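PDB 4BSX: TIR domain-containing adapter molecule 1 from Homo sapiens, which acts as an adaptor in Toll-like receptor signalling that induces interferon-beta, seen here as its helical N-terminal domain, which resembles IFIT proteins. Local coordinates for residues Leu27-Lys32 / Ala107-Cys112; Asp94-Val99 / Gln122-Thr127. The protein carries 2 engineered substitutions. All blocks are in the same frame, centred on the assembly; numbering follows the deposited sequence.

Interaction 1 of 2, residues Leu27-Lys32 / Ala107-Cys112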
ATOM      1  N   LEU A  27       5.526 -14.312  -7.229  1.00  9.26           N
ATOM      2  CA  LEU A  27       5.973 -14.245  -8.613  1.00  9.68           C
ATOM      3  C   LEU A  27       4.844 -13.761  -9.554  1.00  7.96           C
ATOM      4  O   LEU A  27       5.057 -12.858 -10.349  1.00  7.73           O
ATOM      5  CB  LEU A  27       6.545 -15.602  -9.074  1.00 12.49           C
ATOM      6  CG  LEU A  27       7.936 -15.888  -8.463  1.00 10.49           C
ATOM      7  CD1 LEU A  27       8.359 -17.324  -8.579  1.00 13.65           C
ATOM      8  CD2 LEU A  27       9.014 -14.950  -9.078  1.00  9.94           C
ATOM      9  N   TYR A  28       3.656 -14.327  -9.408  1.00  7.51           N
ATOM     10  CA  TYR A  28       2.467 -13.863 -10.104  1.00 10.91           C
ATOM     11  C   TYR A  28       2.245 -12.367  -9.907  1.00 11.40           C
ATOM     12  O   TYR A  28       2.107 -11.646 -10.882  1.00  7.04           O
ATOM     13  CB  TYR A  28       1.238 -14.624  -9.620  1.00 18.60           C
ATOM     14  CG  TYR A  28      -0.055 -14.074 -10.181  1.00 13.75           C
ATOM     15  CD1 TYR A  28      -0.330 -14.137 -11.566  1.00 16.87           C
ATOM     16  CD2 TYR A  28      -1.007 -13.463  -9.345  1.00 20.59           C
ATOM     17  CE1 TYR A  28      -1.539 -13.610 -12.105  1.00  9.30           C
ATOM     18  CE2 TYR A  28      -2.230 -12.927  -9.880  1.00 10.79           C
ATOM     19  CZ  TYR A  28      -2.470 -13.015 -11.238  1.00 18.60           C
ATOM     20  OH  TYR A  28      -3.647 -12.506 -11.718  1.00 25.72           O
ATOM     21  N   LEU A  29       2.262 -11.880  -8.653  1.00 14.50           N
ATOM     22  CA  LEU A  29       2.080 -10.441  -8.395  1.00  7.36           C
ATOM     23  C   LEU A  29       3.212  -9.574  -8.953  1.00 10.86           C
ATOM     24  O   LEU A  29       2.968  -8.503  -9.542  1.00  9.43           O
ATOM     25  CB  LEU A  29       1.856 -10.177  -6.921  1.00  6.32           C
ATOM     26  CG  LEU A  29       0.536 -10.826  -6.481  1.00 10.87           C
ATOM     27  CD1 LEU A  29       0.276 -10.733  -4.971  1.00 18.83           C
ATOM     28  CD2 LEU A  29      -0.640 -10.185  -7.211  1.00 12.69           C
ATOM     29  N   LYS A  30       4.440 -10.037  -8.808  1.00  7.60           N
ATOM     30  CA  LYS A  30       5.577  -9.316  -9.372  1.00  7.51           C
ATOM     31  C   LYS A  30       5.398  -9.134 -10.906  1.00 12.90           C
ATOM     32  O   LYS A  30       5.663  -8.057 -11.457  1.00 11.13           O
ATOM     33  CB  LYS A  30       6.885 -10.083  -9.061  1.00 11.25           C
ATOM     34  CG  LYS A  30       8.065  -9.699  -9.954  1.00 11.17           C
ATOM     35  CD  LYS A  30       9.298 -10.633  -9.803  1.00  8.67           C
ATOM     36  CE  LYS A  30      10.440 -10.150 -10.737  1.00 13.02           C
ATOM     37  NZ  LYS A  30      11.694 -10.921 -10.596  1.00 15.28           N
ATOM     38  N   HIS A  31       4.989 -10.195 -11.597  1.00  8.82           N
ATOM     39  CA  HIS A  31       4.971 -10.161 -13.040  1.00  7.85           C
ATOM     40  C   HIS A  31       3.799  -9.267 -13.492  1.00 13.59           C
ATOM     41  O   HIS A  31       3.921  -8.487 -14.444  1.00 14.47           O
ATOM     42  CB  HIS A  31       4.793 -11.588 -13.594  1.00  8.57           C
ATOM     43  CG  HIS A  31       5.938 -12.525 -13.303  1.00 10.28           C
ATOM     44  ND1 HIS A  31       7.260 -12.167 -13.424  1.00 10.94           N
ATOM     45  CD2 HIS A  31       5.927 -13.818 -12.909  1.00  7.16           C
ATOM     46  CE1 HIS A  31       8.024 -13.205 -13.115  1.00  9.33           C
ATOM     47  NE2 HIS A  31       7.239 -14.207 -12.789  1.00 14.98           N
ATOM     48  N   LYS A  32       2.676  -9.416 -12.787  1.00  6.27           N
ATOM     49  CA  LYS A  32       1.417  -8.713 -13.048  1.00 16.07           C
ATOM     50  C   LYS A  32       1.389  -7.239 -12.630  1.00 14.12           C
ATOM     51  O   LYS A  32       0.851  -6.408 -13.334  1.00  9.07           O
ATOM     52  CB  LYS A  32       0.291  -9.422 -12.296  1.00 14.44           C
ATOM     53  CG  LYS A  32      -1.059  -8.829 -12.491  1.00 18.29           C
ATOM     54  CD  LYS A  32      -2.094  -9.707 -11.807  1.00 19.75           C
ATOM     55  CE  LYS A  32      -3.489  -9.123 -11.915  1.00 16.49           C
ATOM     56  NZ  LYS A  32      -4.565 -10.004 -11.395  1.00 30.48           N
ATOM     57  N   ALA A 107      -7.373  -7.786  -1.438  1.00 20.54           N
ATOM     58  CA  ALA A 107      -8.683  -8.445  -1.456  1.00 17.47           C
ATOM     59  C   ALA A 107      -9.147  -8.852  -2.855  1.00 17.47           C
ATOM     60  O   ALA A 107      -9.824  -9.871  -3.012  1.00 17.34           O
ATOM     61  CB  ALA A 107      -9.724  -7.560  -0.826  1.00 19.36           C
ATOM     62  N   GLU A 108      -8.792  -8.053  -3.860  1.00 17.33           N
ATOM     63  CA  GLU A 108      -9.102  -8.357  -5.261  1.00 23.71           C
ATOM     64  C   GLU A 108      -8.310  -9.576  -5.756  1.00 18.51           C
ATOM     65  O   GLU A 108      -8.750 -10.293  -6.619  1.00 22.23           O
ATOM     66  CB  GLU A 108      -8.775  -7.156  -6.158  1.00 22.54           C
ATOM     67  CG  GLU A 108      -9.700  -5.956  -5.971  1.00 29.24           C
ATOM     68  CD  GLU A 108     -10.962  -6.098  -6.783  1.00 38.81           C
ATOM     69  OE1 GLU A 108     -10.867  -5.944  -8.027  1.00 40.88           O
ATOM     70  OE2 GLU A 108     -12.036  -6.389  -6.186  1.00 32.70           O
ATOM     71  N   GLU A 109      -7.125  -9.782  -5.218  1.00 17.28           N
ATOM     72  CA  GLU A 109      -6.334 -10.935  -5.565  1.00 18.60           C
ATOM     73  C   GLU A 109      -6.756 -12.097  -4.699  1.00 18.08           C
ATOM     74  O   GLU A 109      -6.199 -13.187  -4.795  1.00 16.45           O
ATOM     75  CB  GLU A 109      -4.840 -10.649  -5.369  1.00 15.91           C
ATOM     76  CG  GLU A 109      -4.275  -9.637  -6.405  1.00 20.99           C
ATOM     77  CD  GLU A 109      -4.449 -10.089  -7.854  1.00 15.88           C
ATOM     78  OE1 GLU A 109      -4.659 -11.294  -8.112  1.00 29.76           O
ATOM     79  OE2 GLU A 109      -4.402  -9.248  -8.755  1.00 26.68           O
ATOM     80  N   LYS A 110      -7.728 -11.845  -3.827  1.00 18.38           N
ATOM     81  CA  LYS A 110      -8.225 -12.862  -2.907  1.00 14.24           C
ATOM     82  C   LYS A 110      -7.163 -13.345  -1.944  1.00 18.64           C
ATOM     83  O   LYS A 110      -7.235 -14.482  -1.488  1.00 24.61           O
ATOM     84  CB  LYS A 110      -8.814 -14.032  -3.707  1.00 20.72           C
ATOM     85  CG  LYS A 110      -9.964 -13.603  -4.591  1.00 19.02           C
ATOM     86  CD  LYS A 110     -10.300 -14.602  -5.678  1.00 33.81           C
ATOM     87  CE  LYS A 110     -11.568 -14.187  -6.436  1.00 43.38           C
ATOM     88  NZ  LYS A 110     -11.463 -12.814  -7.056  1.00 53.04           N
ATOM     89  N   LEU A 111      -6.207 -12.475  -1.594  1.00 15.02           N
ATOM     90  CA  LEU A 111      -5.192 -12.818  -0.607  1.00 14.23           C
ATOM     91  C   LEU A 111      -5.616 -12.479   0.812  1.00 17.76           C
ATOM     92  O   LEU A 111      -4.904 -12.822   1.777  1.00 22.90           O
ATOM     93  CB  LEU A 111      -3.880 -12.113  -0.924  1.00 20.59           C
ATOM     94  CG  LEU A 111      -3.295 -12.346  -2.315  1.00 21.24           C
ATOM     95  CD1 LEU A 111      -1.883 -11.804  -2.381  1.00 17.25           C
ATOM     96  CD2 LEU A 111      -3.310 -13.821  -2.707  1.00 21.29           C
ATOM     97  N   CYS A 112      -6.748 -11.780   0.924  1.00 16.66           N
ATOM     98  CA  CYS A 112      -7.370 -11.432   2.212  1.00 25.04           C
ATOM     99  C   CYS A 112      -8.867 -11.100   2.043  1.00 18.46           C
ATOM    100  O   CYS A 112      -9.326 -10.803   0.952  1.00 23.41           O
ATOM    101  CB  CYS A 112      -6.659 -10.245   2.857  1.00 21.63           C
ATOM    102  SG  CYS A 112      -7.195  -8.684   2.183  1.00 22.81           S
TER
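K32 and E109 meet tip to tip, and the salt bridge between K32 NZ and E109 OE2 measures 2.8 Å. The ammonium comes in on the syn lone pair of OE2, the side of the other carboxylate oxygen. The lysine chain leaves helix 23-33 with CG anti to the backbone N (chi1 -179°) and stays extended beyond it, which carries NZ across to the carboxylate. Its NZ also donates to Y28 OH at 2.7 Å, one turn back on the same helix, so the two bonds hold the amine between phenol and carboxylate. E109 OE1 approaches the Y28 ring at its edge, in plane, 3.4 Å from CE2, with the carboxylate plane turned 71° from the ring. The glutamate reaches this spot on a chain bent at chi2 (-58°).

E109 sits where helix 96-108 runs out: K110, next along, leaves helical geometry with positive phi in a Schellman motif, and the turned chain brings L111 round to the same partner helix. Beside the charged pair the contact is apolar. L29 CD2 lies 3.8 Å from E109 CG, the two side chains sliding past each other in opposite directions, while L29 CD1 meets L111 CD1 tip to tip at 3.5 Å. L29 also packs on V50 of helix 43-53, and L111 on I17 of helix 11-19.

Interaction 2 of 2, residues Asp94-Val99 / Gln122-Thr127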
ATOM      1  N   ASP A  94       1.094   9.738   7.698  1.00 11.40           N
ATOM      2  CA  ASP A  94      -0.165   9.019   7.774  1.00 15.98           C
ATOM      3  C   ASP A  94      -0.184   8.019   6.618  1.00 15.56           C
ATOM      4  O   ASP A  94      -0.015   8.414   5.476  1.00 15.43           O
ATOM      5  CB  ASP A  94      -1.292  10.028   7.565  1.00 25.60           C
ATOM      6  CG  ASP A  94      -2.646   9.392   7.561  1.00 27.48           C
ATOM      7  OD1 ASP A  94      -2.800   8.316   8.193  1.00 21.92           O
ATOM      8  OD2 ASP A  94      -3.550   9.995   6.937  1.00 24.83           O
ATOM      9  N   VAL A  95      -0.352   6.731   6.925  1.00 19.28           N
ATOM     10  CA  VAL A  95      -0.309   5.686   5.903  1.00 14.96           C
ATOM     11  C   VAL A  95      -1.703   5.108   5.603  1.00 12.90           C
ATOM     12  O   VAL A  95      -1.831   4.161   4.849  1.00  9.91           O
ATOM     13  CB  VAL A  95       0.690   4.525   6.281  1.00  8.47           C
ATOM     14  CG1 VAL A  95       2.076   5.083   6.570  1.00  8.67           C
ATOM     15  CG2 VAL A  95       0.134   3.624   7.426  1.00  7.35           C
ATOM     16  N   SER A  96      -2.757   5.670   6.176  1.00 13.75           N
ATOM     17  CA  SER A  96      -4.031   4.955   6.218  1.00  9.58           C
ATOM     18  C   SER A  96      -4.663   4.793   4.818  1.00 15.03           C
ATOM     19  O   SER A  96      -5.294   3.767   4.527  1.00  8.96           O
ATOM     20  CB  SER A  96      -4.984   5.662   7.180  1.00 14.03           C
ATOM     21  OG  SER A  96      -5.346   6.944   6.669  1.00 20.80           O
ATOM     22  N   TRP A  97      -4.436   5.773   3.942  1.00 11.02           N
ATOM     23  CA  TRP A  97      -5.055   5.806   2.620  1.00 14.16           C
ATOM     24  C   TRP A  97      -4.304   4.812   1.730  1.00 14.06           C
ATOM     25  O   TRP A  97      -4.886   4.002   1.031  1.00  8.73           O
ATOM     26  CB  TRP A  97      -5.008   7.228   2.027  1.00  8.96           C
ATOM     27  CG  TRP A  97      -5.930   7.454   0.822  1.00 14.17           C
ATOM     28  CD1 TRP A  97      -6.512   6.502   0.036  1.00 15.99           C
ATOM     29  CD2 TRP A  97      -6.371   8.720   0.304  1.00 17.10           C
ATOM     30  NE1 TRP A  97      -7.286   7.094  -0.943  1.00 14.72           N
ATOM     31  CE2 TRP A  97      -7.212   8.455  -0.802  1.00 18.51           C
ATOM     32  CE3 TRP A  97      -6.137  10.054   0.667  1.00 16.67           C
ATOM     33  CZ2 TRP A  97      -7.816   9.478  -1.553  1.00 20.88           C
ATOM     34  CZ3 TRP A  97      -6.718  11.066  -0.087  1.00  9.33           C
ATOM     35  CH2 TRP A  97      -7.560  10.773  -1.174  1.00 18.34           C
ATOM     36  N   ALA A  98      -2.988   4.913   1.772  1.00 13.61           N
ATOM     37  CA  ALA A  98      -2.116   3.970   1.120  1.00 12.69           C
ATOM     38  C   ALA A  98      -2.457   2.556   1.563  1.00 12.17           C
ATOM     39  O   ALA A  98      -2.588   1.639   0.756  1.00 11.55           O
ATOM     40  CB  ALA A  98      -0.677   4.298   1.470  1.00 11.79           C
ATOM     41  N   VAL A  99      -2.613   2.370   2.864  1.00 18.03           N
ATOM     42  CA  VAL A  99      -2.953   1.050   3.381  1.00 14.00           C
ATOM     43  C   VAL A  99      -4.313   0.576   2.825  1.00  9.86           C
ATOM     44  O   VAL A  99      -4.409  -0.559   2.349  1.00 10.99           O
ATOM     45  CB  VAL A  99      -2.836   0.984   4.925  1.00 10.63           C
ATOM     46  CG1 VAL A  99      -3.535  -0.256   5.497  1.00 14.58           C
ATOM     47  CG2 VAL A  99      -1.357   0.996   5.345  1.00 11.87           C
ATOM     48  N   GLN A 122     -12.387   2.741   6.180  1.00 13.35           N
ATOM     49  CA  GLN A 122     -12.968   3.434   7.296  1.00 19.35           C
ATOM     50  C   GLN A 122     -11.900   4.175   8.080  1.00 20.90           C
ATOM     51  O   GLN A 122     -12.001   5.379   8.243  1.00 28.21           O
ATOM     52  CB  GLN A 122     -13.693   2.440   8.202  1.00 22.56           C
ATOM     53  CG  GLN A 122     -14.916   1.843   7.570  1.00 25.02           C
ATOM     54  CD  GLN A 122     -15.608   0.891   8.499  1.00 41.32           C
ATOM     55  OE1 GLN A 122     -14.967   0.029   9.112  1.00 42.35           O
ATOM     56  NE2 GLN A 122     -16.916   1.052   8.641  1.00 42.65           N
ATOM     57  N   GLU A 123     -10.888   3.462   8.570  1.00 11.69           N
ATOM     58  CA  GLU A 123      -9.827   4.085   9.335  1.00 24.20           C
ATOM     59  C   GLU A 123      -9.238   5.248   8.568  1.00 15.83           C
ATOM     60  O   GLU A 123      -8.849   6.243   9.158  1.00 12.85           O
ATOM     61  CB  GLU A 123      -8.719   3.061   9.717  1.00 17.34           C
ATOM     62  CG  GLU A 123      -9.225   2.031  10.722  1.00 42.98           C
ATOM     63  CD  GLU A 123      -8.233   0.905  11.005  1.00 57.19           C
ATOM     64  OE1 GLU A 123      -7.097   0.971  10.487  1.00 67.12           O
ATOM     65  OE2 GLU A 123      -8.588  -0.050  11.746  1.00 54.73           O
ATOM     66  N   ALA A 124      -9.139   5.124   7.257  1.00 17.01           N
ATOM     67  CA  ALA A 124      -8.571   6.214   6.475  1.00 17.33           C
ATOM     68  C   ALA A 124      -9.519   7.383   6.577  1.00 13.52           C
ATOM     69  O   ALA A 124      -9.101   8.530   6.600  1.00 13.40           O
ATOM     70  CB  ALA A 124      -8.409   5.810   5.019  1.00 16.43           C
ATOM     71  N   VAL A 125     -10.814   7.080   6.586  1.00 17.89           N
ATOM     72  CA  VAL A 125     -11.823   8.136   6.503  1.00 18.17           C
ATOM     73  C   VAL A 125     -11.797   8.860   7.851  1.00 18.63           C
ATOM     74  O   VAL A 125     -11.739  10.084   7.899  1.00 17.50           O
ATOM     75  CB  VAL A 125     -13.219   7.571   6.141  1.00 19.00           C
ATOM     76  CG1 VAL A 125     -14.309   8.568   6.456  1.00 14.40           C
ATOM     77  CG2 VAL A 125     -13.277   7.195   4.680  1.00 22.75           C
ATOM     78  N   ARG A 126     -11.740   8.075   8.934  1.00 23.94           N
ATOM     79  CA  ARG A 126     -11.554   8.595  10.284  1.00 19.35           C
ATOM     80  C   ARG A 126     -10.313   9.450  10.386  1.00 16.42           C
ATOM     81  O   ARG A 126     -10.367  10.558  10.861  1.00 24.88           O
ATOM     82  CB  ARG A 126     -11.457   7.444  11.266  1.00 27.50           C
ATOM     83  CG  ARG A 126     -11.686   7.819  12.719  1.00 42.97           C
ATOM     84  CD  ARG A 126     -11.637   6.571  13.561  1.00 52.03           C
ATOM     85  NE  ARG A 126     -12.403   5.520  12.896  1.00 61.64           N
ATOM     86  CZ  ARG A 126     -12.169   4.224  13.026  1.00 66.26           C
ATOM     87  NH1 ARG A 126     -11.192   3.810  13.818  1.00 67.69           N
ATOM     88  NH2 ARG A 126     -12.916   3.346  12.362  1.00 56.26           N
ATOM     89  N   THR A 127      -9.188   8.949   9.921  1.00 16.96           N
ATOM     90  CA  THR A 127      -7.959   9.723   9.954  1.00 20.66           C
ATOM     91  C   THR A 127      -8.090  11.096   9.231  1.00 13.20           C
ATOM     92  O   THR A 127      -7.809  12.124   9.837  1.00 20.11           O
ATOM     93  CB  THR A 127      -6.817   8.895   9.387  1.00 15.16           C
ATOM     94  OG1 THR A 127      -6.586   7.782  10.242  1.00 26.54           O
ATOM     95  CG2 THR A 127      -5.555   9.701   9.315  1.00 20.16           C
TER
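E123 O, one turn before T127 on helix 114-130, is gripped twice by that residue: T127 N donates to it at 2.8 Å and T127 OG1 at 2.9 Å, from opposite faces of the carbonyl plane. With OG1 turned back to its own helix, beside the backbone N (chi1 -65°), CG2 lies anti to that N and meets the D94 carboxylate tip to tip, 3.1 Å from OD2. No hydrogen bond crosses between the segments; the strongest polar partner of D94 is R131, which forms a salt bridge with OD2.

Here the start of helix 96-108 packs against the C-terminal half of helix 114-130, the next helix in this all-helical domain. V95 takes the N-cap position, and D94 OD1 accepts weak bonds from S96 N and S96 OG. The backbones come close at S96 and A124, whose CA atoms are 4.7 Å apart; S96 OG rests 3.3 Å from A124 CA. An alanine in place of T127 would probably leave E123 O with one donor fewer and open a gap beside the D94 carboxylate where CG2 now packs. W97 N lies 4.1 Å from A124 CB, while the indole leads away, its NE1 hydrogen-bonded to E142 of helix 136-147.

In the fold
Helix 96-108 is the element common to both contacts: interaction 2 uses its first turn and the residues leading into it, interaction 1 its C-terminal end and the turn that follows. Their centres are 22 Å apart, on opposite sides of the centre of the chain, and their nearest atoms stay about 9 Å apart. Along the sequence the segments alternate, 27-32, 94-99, 107-112, 122-127. Interaction 1 thus bridges a long separation, tying helix 23-33 to the turn just past the C-terminal end of helix 96-108, whereas interaction 2 joins that helix to its successor, helix 114-130. Through its two ends, one helix links early and late parts of the single TRIF N-terminal domain.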